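Local structure of uncharacterized protein (Acinetobacter baumannii, 4L3U) at residues E99-T104 with N122-G127. The protein is of unknown function but belongs to a family defined by a domain of unknown function, DUF4844, and folds as a small all-helical protein. Numbering follows the deposited sequence.
Sequences EQVATT and NKWVYG
Helices 95-112 and 120-134 meet here through three side chains from each; the axes of 99-104 and 122-127 come within 10.0 Å and run antiparallel (178°). On the second helix Trp124 comes first. With CG anti to its backbone N, the indole reaches across to Val101, which it crosses at about a right angle; the far benzo corner, Trp124 CH2, lies 3.7 Å from Val101 CG1. On the pyrrole side of the indole, NE1 donates to the carbonyl of Ile88, and Ile85 of helix 74-86 touches both Trp124 and Val101, so this apolar patch continues into a third helix. Val125, next in line, splits its branches: Val125 CG2 meets Ala102 CB at 3.9 Å, while CG1, anti to the backbone N, faces Glu99 OE2. Val125 CG1 also lies over the centre of the Tyr126 ring, 3.4 Å above its plane, a CH-pi contact within the helix. Tyr126 closes the row. Tyr126 OH donates a weak hydrogen bond of 2.7 Å to Glu99 OE2, which the glutamate delivers by bending at chi2 (-73°). Carboxylate and ring planes stand 61° apart. The contact thus joins two antiparallel helices by an apolar seam of Val101, Ala102 and Val125, with the partly exposed Trp124 packed on Val101, bordered on its more exposed flank by a phenol-carboxylate pair; the phenol O-H, donating to OE2, would modestly favour the ionised carboxylate.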
loop_
_atom_site.group_PDB
_atom_site.type_symbol
_atom_site.label_atom_id
_atom_site.label_comp_id
_atom_site.label_asym_id
_atom_site.label_seq_id
_atom_site.Cartn_x
_atom_site.Cartn_y
_atom_site.Cartn_z
ATOM N N GLU A 99 4.477 3.119 9.426
ATOM C CA GLU A 99 5.447 3.700 8.505
ATOM C C GLU A 99 5.811 2.715 7.404
ATOM O O GLU A 99 6.047 3.105 6.264
ATOM C CB GLU A 99 6.714 4.123 9.251
ATOM C CG GLU A 99 6.527 5.304 10.193
ATOM C CD GLU A 99 6.371 6.631 9.469
ATOM O OE1 GLU A 99 6.424 6.652 8.220
ATOM O OE2 GLU A 99 6.198 7.659 10.157
ATOM N N GLN A 100 5.860 1.434 7.751
ATOM C CA GLN A 100 6.207 0.405 6.782
ATOM C C GLN A 100 5.074 0.209 5.776
ATOM O O GLN A 100 5.320 -0.081 4.608
ATOM C CB GLN A 100 6.525 -0.916 7.482
ATOM C CG GLN A 100 7.143 -1.954 6.561
ATOM C CD GLN A 100 8.511 -1.543 6.051
ATOM O OE1 GLN A 100 9.149 -0.644 6.601
ATOM N NE2 GLN A 100 8.966 -2.200 4.988
ATOM N N VAL A 101 3.836 0.365 6.237
ATOM C CA VAL A 101 2.673 0.264 5.361
ATOM C C VAL A 101 2.688 1.396 4.339
ATOM O O VAL A 101 2.385 1.187 3.165
ATOM C CB VAL A 101 1.348 0.311 6.160
ATOM C CG1 VAL A 101 0.145 0.494 5.232
ATOM C CG2 VAL A 101 1.179 -0.948 6.979
ATOM N N ALA A 102 3.033 2.595 4.799
ATOM C CA ALA A 102 3.126 3.759 3.929
ATOM C C ALA A 102 4.215 3.557 2.880
ATOM O O ALA A 102 4.002 3.817 1.701
ATOM C CB ALA A 102 3.403 5.003 4.747
ATOM N N THR A 103 5.381 3.095 3.318
ATOM C CA THR A 103 6.491 2.828 2.415
ATOM C C THR A 103 6.086 1.787 1.377
ATOM O O THR A 103 6.410 1.913 0.198
ATOM C CB THR A 103 7.726 2.331 3.201
ATOM O OG1 THR A 103 8.203 3.381 4.052
ATOM C CG2 THR A 103 8.850 1.898 2.264
ATOM N N THR A 104 5.376 0.759 1.829
ATOM C CA THR A 104 4.912 -0.309 0.949
ATOM C C THR A 104 3.955 0.242 -0.108
ATOM O O THR A 104 4.047 -0.112 -1.281
ATOM C CB THR A 104 4.230 -1.438 1.762
ATOM O OG1 THR A 104 5.182 -2.021 2.660
ATOM C CG2 THR A 104 3.672 -2.529 0.852
ATOM N N ASN A 122 -0.023 10.410 4.232
ATOM C CA ASN A 122 0.360 11.104 5.456
ATOM C C ASN A 122 -0.809 11.232 6.426
ATOM O O ASN A 122 -0.636 11.104 7.638
ATOM C CB ASN A 122 0.923 12.491 5.147
ATOM C CG ASN A 122 2.388 12.456 4.745
ATOM O OD1 ASN A 122 3.135 11.554 5.126
ATOM N ND2 ASN A 122 2.805 13.448 3.970
ATOM N N LYS A 123 -1.999 11.488 5.887
ATOM C CA LYS A 123 -3.193 11.651 6.710
ATOM C C LYS A 123 -3.503 10.347 7.427
ATOM O O LYS A 123 -3.986 10.341 8.557
ATOM C CB LYS A 123 -4.384 12.081 5.849
ATOM C CG LYS A 123 -5.672 12.267 6.632
ATOM C CD LYS A 123 -6.736 12.964 5.806
ATOM C CE LYS A 123 -8.019 13.136 6.598
ATOM N NZ LYS A 123 -9.042 13.913 5.846
ATOM N N TRP A 124 -3.207 9.240 6.758
ATOM C CA TRP A 124 -3.430 7.919 7.319
ATOM C C TRP A 124 -2.450 7.657 8.464
ATOM O O TRP A 124 -2.844 7.188 9.532
ATOM C CB TRP A 124 -3.278 6.867 6.219
ATOM C CG TRP A 124 -3.560 5.461 6.663
ATOM C CD1 TRP A 124 -4.775 4.837 6.694
ATOM C CD2 TRP A 124 -2.607 4.499 7.136
ATOM N NE1 TRP A 124 -4.637 3.551 7.156
ATOM C CE2 TRP A 124 -3.314 3.320 7.434
ATOM C CE3 TRP A 124 -1.219 4.530 7.339
ATOM C CZ2 TRP A 124 -2.685 2.176 7.923
ATOM C CZ3 TRP A 124 -0.597 3.390 7.824
ATOM C CH2 TRP A 124 -1.330 2.231 8.110
ATOM N N VAL A 125 -1.179 7.981 8.249
ATOM C CA VAL A 125 -0.141 7.723 9.247
ATOM C C VAL A 125 -0.278 8.604 10.492
ATOM O O VAL A 125 -0.206 8.104 11.613
ATOM C CB VAL A 125 1.283 7.908 8.660
ATOM C CG1 VAL A 125 2.340 7.727 9.742
ATOM C CG2 VAL A 125 1.534 6.924 7.538
ATOM N N TYR A 126 -0.474 9.906 10.291
ATOM C CA TYR A 126 -0.430 10.873 11.391
ATOM C C TYR A 126 -1.793 11.453 11.772
ATOM O O TYR A 126 -1.895 12.219 12.729
ATOM C CB TYR A 126 0.525 12.015 11.032
ATOM C CG TYR A 126 1.878 11.533 10.563
ATOM C CD1 TYR A 126 2.846 11.128 11.470
ATOM C CD2 TYR A 126 2.183 11.465 9.211
ATOM C CE1 TYR A 126 4.083 10.676 11.046
ATOM C CE2 TYR A 126 3.416 11.018 8.778
ATOM C CZ TYR A 126 4.362 10.624 9.700
ATOM O OH TYR A 126 5.588 10.177 9.273
ATOM N N GLY A 127 -2.836 11.097 11.032
ATOM C CA GLY A 127 -4.159 11.633 11.293
ATOM C C GLY A 127 -4.653 11.295 12.682
ATOM O O GLY A 127 -4.698 12.157 13.556
#